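Local coordinates for variant surface glycoprotein MITAT 1.1 (PDB 5LY9), which forms the dense coat on the parasite surface that lets trypanosomes evade the host immune response through serial switching between antigenically distinct variants, at residues Q91-R96 and R253-K258; N121-T126 and G188-L193. All blocks are in the same frame, centred on the assembly; numbering follows the deposited sequence.

Interaction 1. Residues Q91-R96 and R253-K258; sequences QIRSAR and RNREAK
E256 OE1 is gripped twice, by K258 NZ at 3.1 Å, met nearly along the C-O axis, and by a salt bridge from R159, while S94 takes the other oxygen of this buried carboxylate. The residue sits just beyond helix 244-254, where the chain leaves helical geometry against helix 62-114, one of the two long helices of the coiled-coil core of the VSG N-terminal domain. S94 OG, anti to its backbone N (chi1 -176°), donates to the anti lone pair of E256 OE2 over 2.6 Å. Three bonds thus fix the carboxylate, and the two cationic partners would probably keep it ionised. One helical turn earlier, the extended Q91 side chain reaches A257: NE2 gives a fairly straight bond to its carbonyl O at 3.0 Å, with the acceptor in the amide plane but the donor well above the carbonyl plane. Y83 hydrogen-bonds Q91 OE1, which probably helps to fix the amide. R93, salt-bridged to E248 and E251, runs alongside R255. Their guanidinium planes are 76° apart, and one water accepts from both, lying 2.9 Å from R93 NH1 and 2.5 Å from R255 NH1.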
ATOM      1  N   GLN A  91       4.082   3.177  -2.945  1.00 19.15           N
ATOM      2  CA  GLN A  91       2.611   3.335  -3.074  1.00 20.32           C
ATOM      3  C   GLN A  91       1.957   3.386  -1.697  1.00 20.24           C
ATOM      4  O   GLN A  91       1.152   4.280  -1.418  1.00 19.58           O
ATOM      5  CB  GLN A  91       2.036   2.311  -3.989  1.00 19.66           C
ATOM      6  CG  GLN A  91       2.543   2.412  -5.417  1.00 20.55           C
ATOM      7  CD  GLN A  91       2.073   1.333  -6.352  1.00 19.91           C
ATOM      8  OE1 GLN A  91       1.512   0.324  -5.952  1.00 20.90           O
ATOM      9  NE2 GLN A  91       2.245   1.586  -7.633  1.00 22.55           N
ATOM     10  N   ILE A  92       2.414   2.506  -0.797  1.00 20.52           N
ATOM     11  CA  ILE A  92       2.017   2.583   0.608  1.00 20.22           C
ATOM     12  C   ILE A  92       2.483   3.914   1.232  1.00 20.01           C
ATOM     13  O   ILE A  92       1.707   4.585   1.991  1.00 19.13           O
ATOM     14  CB  ILE A  92       2.512   1.368   1.394  1.00 21.15           C
ATOM     15  CG1 ILE A  92       1.759   0.119   0.893  1.00 21.45           C
ATOM     16  CG2 ILE A  92       2.259   1.531   2.885  1.00 20.84           C
ATOM     17  CD1 ILE A  92       2.304  -1.113   1.577  1.00 22.69           C
ATOM     18  N   ARG A  93       3.709   4.290   0.951  1.00 18.33           N
ATOM     19  CA  ARG A  93       4.260   5.521   1.493  1.00 19.01           C
ATOM     20  C   ARG A  93       3.350   6.709   1.095  1.00 19.23           C
ATOM     21  O   ARG A  93       2.977   7.572   1.926  1.00 17.72           O
ATOM     22  CB  ARG A  93       5.669   5.777   1.006  1.00 18.54           C
ATOM     23  CG  ARG A  93       6.305   7.007   1.558  1.00 18.69           C
ATOM     24  CD  ARG A  93       7.484   7.440   0.734  1.00 19.10           C
ATOM     25  NE  ARG A  93       8.063   8.654   1.289  1.00 20.25           N
ATOM     26  CZ  ARG A  93       9.046   9.304   0.711  1.00 21.33           C
ATOM     27  NH1 ARG A  93       9.608   8.848  -0.427  1.00 23.18           N
ATOM     28  NH2 ARG A  93       9.534  10.362   1.292  1.00 22.43           N
ATOM     29  N   SER A  94       2.983   6.791  -0.183  1.00 18.83           N
ATOM     30  CA  SER A  94       2.188   7.926  -0.634  1.00 19.08           C
ATOM     31  C   SER A  94       0.762   7.889  -0.077  1.00 19.26           C
ATOM     32  O   SER A  94       0.223   8.933   0.359  1.00 18.72           O
ATOM     33  CB  SER A  94       2.128   7.996  -2.171  1.00 18.89           C
ATOM     34  OG  SER A  94       1.437   9.150  -2.628  1.00 19.19           O
ATOM     35  N   ALA A  95       0.142   6.735  -0.100  1.00 19.67           N
ATOM     36  CA  ALA A  95      -1.204   6.588   0.503  1.00 19.35           C
ATOM     37  C   ALA A  95      -1.175   7.047   1.960  1.00 19.76           C
ATOM     38  O   ALA A  95      -2.026   7.844   2.350  1.00 18.71           O
ATOM     39  CB  ALA A  95      -1.723   5.173   0.354  1.00 19.72           C
ATOM     40  N   ARG A  96      -0.199   6.632   2.748  1.00 18.92           N
ATOM     41  CA  ARG A  96      -0.209   6.961   4.186  1.00 19.46           C
ATOM     42  C   ARG A  96       0.227   8.392   4.409  1.00 19.60           C
ATOM     43  O   ARG A  96      -0.225   9.029   5.384  1.00 19.77           O
ATOM     44  CB  ARG A  96       0.604   5.964   4.989  1.00 19.73           C
ATOM     45  CG  ARG A  96       2.108   6.033   4.862  1.00 19.62           C
ATOM     46  CD  ARG A  96       2.629   6.905   5.979  1.00 20.64           C
ATOM     47  NE  ARG A  96       4.103   6.946   6.180  1.00 20.27           N
ATOM     48  CZ  ARG A  96       4.935   7.688   5.473  1.00 21.12           C
ATOM     49  NH1 ARG A  96       4.563   8.318   4.347  1.00 21.49           N
ATOM     50  NH2 ARG A  96       6.198   7.753   5.824  1.00 20.64           N
ATOM     51  N   ARG A 253       4.380  11.686  -3.070  1.00 20.94           N
ATOM     52  CA  ARG A 253       3.605  11.710  -4.284  1.00 22.12           C
ATOM     53  C   ARG A 253       4.501  11.717  -5.516  1.00 22.91           C
ATOM     54  O   ARG A 253       4.258  10.996  -6.502  1.00 24.34           O
ATOM     55  CB  ARG A 253       2.612  12.893  -4.277  1.00 22.85           C
ATOM     56  CG  ARG A 253       1.415  12.579  -5.181  1.00 24.30           C
ATOM     57  CD  ARG A 253       0.419  13.660  -5.275  1.00 26.74           C
ATOM     58  NE  ARG A 253      -0.847  13.133  -5.785  1.00 24.75           N
ATOM     59  CZ  ARG A 253      -1.881  13.895  -6.105  1.00 27.60           C
ATOM     60  NH1 ARG A 253      -1.810  15.264  -6.009  1.00 26.45           N
ATOM     61  NH2 ARG A 253      -3.037  13.283  -6.467  1.00 26.53           N
ATOM     62  N   ASN A 254       5.550  12.527  -5.461  1.00 23.63           N
ATOM     63  CA  ASN A 254       6.454  12.592  -6.607  1.00 25.20           C
ATOM     64  C   ASN A 254       7.148  11.278  -6.841  1.00 25.03           C
ATOM     65  O   ASN A 254       7.495  10.987  -8.027  1.00 26.28           O
ATOM     66  CB  ASN A 254       7.496  13.657  -6.373  1.00 26.51           C
ATOM     67  CG  ASN A 254       6.992  15.007  -6.673  1.00 29.85           C
ATOM     68  OD1 ASN A 254       6.037  15.156  -7.454  1.00 34.34           O
ATOM     69  ND2 ASN A 254       7.616  16.028  -6.060  1.00 30.02           N
ATOM     70  N   ARG A 255       7.385  10.497  -5.798  1.00 23.50           N
ATOM     71  CA  ARG A 255       8.125   9.209  -5.930  1.00 24.31           C
ATOM     72  C   ARG A 255       7.305   7.952  -6.143  1.00 23.41           C
ATOM     73  O   ARG A 255       7.883   6.837  -6.170  1.00 23.44           O
ATOM     74  CB  ARG A 255       9.117   9.033  -4.754  1.00 26.86           C
ATOM     75  CG  ARG A 255      10.108  10.157  -4.924  1.00 32.67           C
ATOM     76  CD  ARG A 255      11.162  10.292  -3.895  1.00 37.28           C
ATOM     77  NE  ARG A 255      11.988  11.472  -4.231  1.00 41.68           N
ATOM     78  CZ  ARG A 255      13.126  11.765  -3.616  1.00 46.37           C
ATOM     79  NH1 ARG A 255      13.624  10.954  -2.683  1.00 48.14           N
ATOM     80  NH2 ARG A 255      13.775  12.855  -3.955  1.00 50.08           N
ATOM     81  N   GLU A 256       6.021   8.111  -6.460  1.00 21.62           N
ATOM     82  CA  GLU A 256       5.144   6.962  -6.654  1.00 22.70           C
ATOM     83  C   GLU A 256       5.645   6.142  -7.834  1.00 23.08           C
ATOM     84  O   GLU A 256       5.887   6.669  -8.960  1.00 22.35           O
ATOM     85  CB  GLU A 256       3.740   7.405  -6.992  1.00 22.45           C
ATOM     86  CG  GLU A 256       3.054   8.061  -5.828  1.00 22.62           C
ATOM     87  CD  GLU A 256       1.770   8.811  -6.173  1.00 23.24           C
ATOM     88  OE1 GLU A 256       1.560   9.080  -7.335  1.00 23.47           O
ATOM     89  OE2 GLU A 256       0.992   9.155  -5.224  1.00 22.65           O
ATOM     90  N   ALA A 257       5.707   4.813  -7.627  1.00 22.23           N
ATOM     91  CA  ALA A 257       5.901   3.856  -8.759  1.00 23.55           C
ATOM     92  C   ALA A 257       4.641   3.853  -9.627  1.00 23.71           C
ATOM     93  O   ALA A 257       3.537   3.852  -9.106  1.00 24.81           O
ATOM     94  CB  ALA A 257       6.147   2.442  -8.236  1.00 23.89           C
ATOM     95  N   LYS A 258       4.839   3.757 -10.927  1.00 22.03           N
ATOM     96  CA  LYS A 258       3.793   3.735 -11.903  1.00 22.53           C
ATOM     97  C   LYS A 258       3.896   2.505 -12.760  1.00 22.14           C
ATOM     98  O   LYS A 258       5.000   2.015 -13.079  1.00 22.39           O
ATOM     99  CB  LYS A 258       3.907   4.925 -12.824  1.00 23.76           C
ATOM    100  CG  LYS A 258       4.091   6.339 -12.211  1.00 24.31           C
ATOM    101  CD  LYS A 258       2.838   6.872 -11.626  1.00 24.77           C
ATOM    102  CE  LYS A 258       3.127   8.178 -10.903  1.00 25.92           C
ATOM    103  NZ  LYS A 258       1.853   8.761 -10.370  1.00 27.45           N
TER
HETATM  104  O   HOH W   1      12.325   9.368  -1.227  1.00 42.31           O

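Interaction 2. Residues N121-T126 and G188-L193; sequences NKCLVT and GTCKLL
N121 opens the contact with its backbone turned to T189 and its CB pointing away from the facing segment. N121 CA makes a CA-H...O contact of 3.3 Å with T189 O, and N121 and T189 send their side chains side by side in the same direction. A water bridges them: it lies 2.7 Å from N121 OD1 and 2.9 Å from T189 OG1, acceptors that must share its protons with others nearby, and accepts from K191 N at 3.1 Å, so that it ties the side chains to the start of the 3-10 turn 191-193. T189 OG1 sits in the crowded position between its own N and carbonyl carbon, from which it also bonds E120 O, while N121 ND2 reaches T203 O of the second subunit. At K122 the backbone N-H donates to T189 O over 2.8 Å, nearly straight at 161° though above the carbonyl plane; that one oxygen therefore receives both this bond and the N121 CA-H. The lysine chain itself extends away from the facing segment to D130 O. C123 follows, its SG beside its own N, and meets C190 SG, which is anti to its own N, at 2.0 Å. The chi3 of 93° makes this a right-handed disulfide of relaxed torsion. C190 CB rests 3.7 Å from K122 O, C123 touches L112 of helix 62-114, and both cysteines pack on Y201 of the second subunit. Beyond the disulfide L124 also touches L112, and the backbones of C123 and V125 hydrogen-bond with L6 near the N terminus. A disulfide joining two loops beyond the end of helix 62-114 is characteristic of the top lobe of an A-type VSG N-terminal domain.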
ATOM      1  N   ASN A 121     -18.216  34.667  18.148  1.00 24.92           N
ATOM      2  CA  ASN A 121     -17.207  33.613  17.920  1.00 24.92           C
ATOM      3  C   ASN A 121     -17.470  32.957  16.607  1.00 24.83           C
ATOM      4  O   ASN A 121     -18.457  32.215  16.442  1.00 25.05           O
ATOM      5  CB  ASN A 121     -17.216  32.596  19.066  1.00 24.26           C
ATOM      6  CG  ASN A 121     -17.113  33.277  20.436  1.00 25.57           C
ATOM      7  OD1 ASN A 121     -16.001  33.557  20.963  1.00 24.31           O
ATOM      8  ND2 ASN A 121     -18.284  33.578  21.034  1.00 25.57           N
ATOM      9  N   LYS A 122     -16.561  33.200  15.656  1.00 25.58           N
ATOM     10  CA  LYS A 122     -16.693  32.611  14.337  1.00 26.09           C
ATOM     11  C   LYS A 122     -15.306  32.466  13.781  1.00 24.43           C
ATOM     12  O   LYS A 122     -14.593  33.450  13.682  1.00 23.58           O
ATOM     13  CB  LYS A 122     -17.527  33.505  13.425  1.00 28.91           C
ATOM     14  CG  LYS A 122     -18.908  33.816  13.905  1.00 30.60           C
ATOM     15  CD  LYS A 122     -19.711  34.696  13.002  1.00 29.96           C
ATOM     16  CE  LYS A 122     -21.119  34.701  13.594  1.00 30.87           C
ATOM     17  NZ  LYS A 122     -21.917  35.763  12.939  1.00 32.44           N
ATOM     18  N   CYS A 123     -14.916  31.238  13.382  1.00 24.52           N
ATOM     19  CA  CYS A 123     -13.511  31.012  12.963  1.00 25.40           C
ATOM     20  C   CYS A 123     -13.273  30.763  11.467  1.00 25.25           C
ATOM     21  O   CYS A 123     -12.210  31.091  10.909  1.00 27.60           O
ATOM     22  CB  CYS A 123     -12.878  29.893  13.789  1.00 26.72           C
ATOM     23  SG  CYS A 123     -12.487  30.289  15.491  1.00 27.72           S
ATOM     24  N   LEU A 124     -14.224  30.157  10.804  1.00 24.27           N
ATOM     25  CA  LEU A 124     -14.166  30.044   9.350  1.00 24.29           C
ATOM     26  C   LEU A 124     -15.174  31.005   8.810  1.00 24.34           C
ATOM     27  O   LEU A 124     -16.362  30.774   8.940  1.00 24.30           O
ATOM     28  CB  LEU A 124     -14.470  28.634   8.864  1.00 24.77           C
ATOM     29  CG  LEU A 124     -13.453  27.568   9.271  1.00 25.76           C
ATOM     30  CD1 LEU A 124     -13.885  26.253   8.610  1.00 26.88           C
ATOM     31  CD2 LEU A 124     -12.011  27.888   8.916  1.00 24.11           C
ATOM     32  N   VAL A 125     -14.678  32.087   8.259  1.00 24.00           N
ATOM     33  CA  VAL A 125     -15.511  33.153   7.788  1.00 24.55           C
ATOM     34  C   VAL A 125     -15.329  33.398   6.308  1.00 26.08           C
ATOM     35  O   VAL A 125     -14.472  32.786   5.637  1.00 25.30           O
ATOM     36  CB  VAL A 125     -15.261  34.470   8.614  1.00 23.79           C
ATOM     37  CG1 VAL A 125     -15.649  34.238  10.044  1.00 23.28           C
ATOM     38  CG2 VAL A 125     -13.824  35.008   8.469  1.00 23.85           C
ATOM     39  N   THR A 126     -16.165  34.285   5.750  1.00 24.52           N
ATOM     40  CA  THR A 126     -16.148  34.500   4.329  1.00 25.36           C
ATOM     41  C   THR A 126     -15.159  35.588   4.004  1.00 25.38           C
ATOM     42  O   THR A 126     -13.946  35.330   3.759  1.00 26.32           O
ATOM     43  CB  THR A 126     -17.555  34.767   3.794  1.00 27.23           C
ATOM     44  OG1 THR A 126     -18.044  35.968   4.436  1.00 26.88           O
ATOM     45  CG2 THR A 126     -18.421  33.601   4.055  1.00 28.24           C
ATOM     46  N   GLY A 188     -17.602  39.413  15.188  1.00 26.37           N
ATOM     47  CA  GLY A 188     -17.079  38.019  15.297  1.00 26.14           C
ATOM     48  C   GLY A 188     -15.590  37.973  15.556  1.00 25.49           C
ATOM     49  O   GLY A 188     -14.827  38.848  15.130  1.00 24.24           O
ATOM     50  N   THR A 189     -15.156  36.980  16.300  1.00 23.97           N
ATOM     51  CA  THR A 189     -13.729  36.835  16.605  1.00 24.07           C
ATOM     52  C   THR A 189     -13.408  35.342  16.631  1.00 24.75           C
ATOM     53  O   THR A 189     -14.298  34.534  16.718  1.00 24.74           O
ATOM     54  CB  THR A 189     -13.361  37.369  18.003  1.00 23.37           C
ATOM     55  OG1 THR A 189     -14.022  36.576  19.017  1.00 24.30           O
ATOM     56  CG2 THR A 189     -13.711  38.787  18.174  1.00 24.68           C
ATOM     57  N   CYS A 190     -12.140  34.986  16.459  1.00 24.30           N
ATOM     58  CA  CYS A 190     -11.667  33.611  16.624  1.00 24.48           C
ATOM     59  C   CYS A 190     -10.442  33.756  17.500  1.00 25.44           C
ATOM     60  O   CYS A 190      -9.306  33.958  16.990  1.00 25.37           O
ATOM     61  CB  CYS A 190     -11.318  33.070  15.250  1.00 25.27           C
ATOM     62  SG  CYS A 190     -10.769  31.337  15.333  1.00 25.66           S
ATOM     63  N   LYS A 191     -10.650  33.670  18.825  1.00 24.18           N
ATOM     64  CA  LYS A 191      -9.576  33.879  19.771  1.00 24.17           C
ATOM     65  C   LYS A 191      -8.497  32.807  19.631  1.00 24.51           C
ATOM     66  O   LYS A 191      -7.335  33.071  19.997  1.00 23.81           O
ATOM     67  CB  LYS A 191     -10.119  33.889  21.202  1.00 24.38           C
ATOM     68  CG  LYS A 191     -10.888  35.146  21.498  1.00 26.24           C
ATOM     69  CD  LYS A 191     -11.311  35.294  22.934  1.00 26.19           C
ATOM     70  CE  LYS A 191     -12.277  34.184  23.376  1.00 26.60           C
ATOM     71  NZ  LYS A 191     -12.513  34.387  24.867  1.00 28.16           N
ATOM     72  N   LEU A 192      -8.881  31.607  19.129  1.00 23.96           N
ATOM     73  CA  LEU A 192      -7.915  30.504  19.007  1.00 23.99           C
ATOM     74  C   LEU A 192      -6.738  30.979  18.170  1.00 24.74           C
ATOM     75  O   LEU A 192      -5.628  30.497  18.339  1.00 23.03           O
ATOM     76  CB  LEU A 192      -8.522  29.270  18.391  1.00 25.91           C
ATOM     77  CG  LEU A 192      -7.589  28.032  18.446  1.00 27.66           C
ATOM     78  CD1 LEU A 192      -7.305  27.605  19.885  1.00 30.56           C
ATOM     79  CD2 LEU A 192      -8.117  26.915  17.608  1.00 27.98           C
ATOM     80  N   LEU A 193      -6.990  31.941  17.252  1.00 24.51           N
ATOM     81  CA  LEU A 193      -5.942  32.366  16.351  1.00 25.06           C
ATOM     82  C   LEU A 193      -5.012  33.397  16.950  1.00 24.41           C
ATOM     83  O   LEU A 193      -4.128  33.936  16.229  1.00 24.29           O
ATOM     84  CB  LEU A 193      -6.525  32.833  15.013  1.00 24.41           C
ATOM     85  CG  LEU A 193      -7.233  31.711  14.254  1.00 26.90           C
ATOM     86  CD1 LEU A 193      -7.774  32.227  12.950  1.00 27.57           C
ATOM     87  CD2 LEU A 193      -6.365  30.509  13.972  1.00 27.15           C
TER
HETATM   88  O   HOH W   2     -13.638  33.784  19.716  1.00 23.44           O

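Overall arrangement
Both interactions lean on helix 62-114 and touch the second subunit, but they lie about 36 Å apart between centres, with nearest atoms about 22 Å apart. Interaction 1 is a buried contact near the centre of the chain, where the long helix meets the chain leaving helix 244-254; interaction 2 is only partly buried and joins two loops beyond the helix end. Along the sequence, the residues of interaction 2 all fall between the two segments of interaction 1. Their chemistry follows their place: a hydroxyl and an amide of the helix bond a carboxylate and a backbone carbonyl in the middle, whereas a covalent bond and a single backbone hydrogen bond join loops lacking extended regular structure.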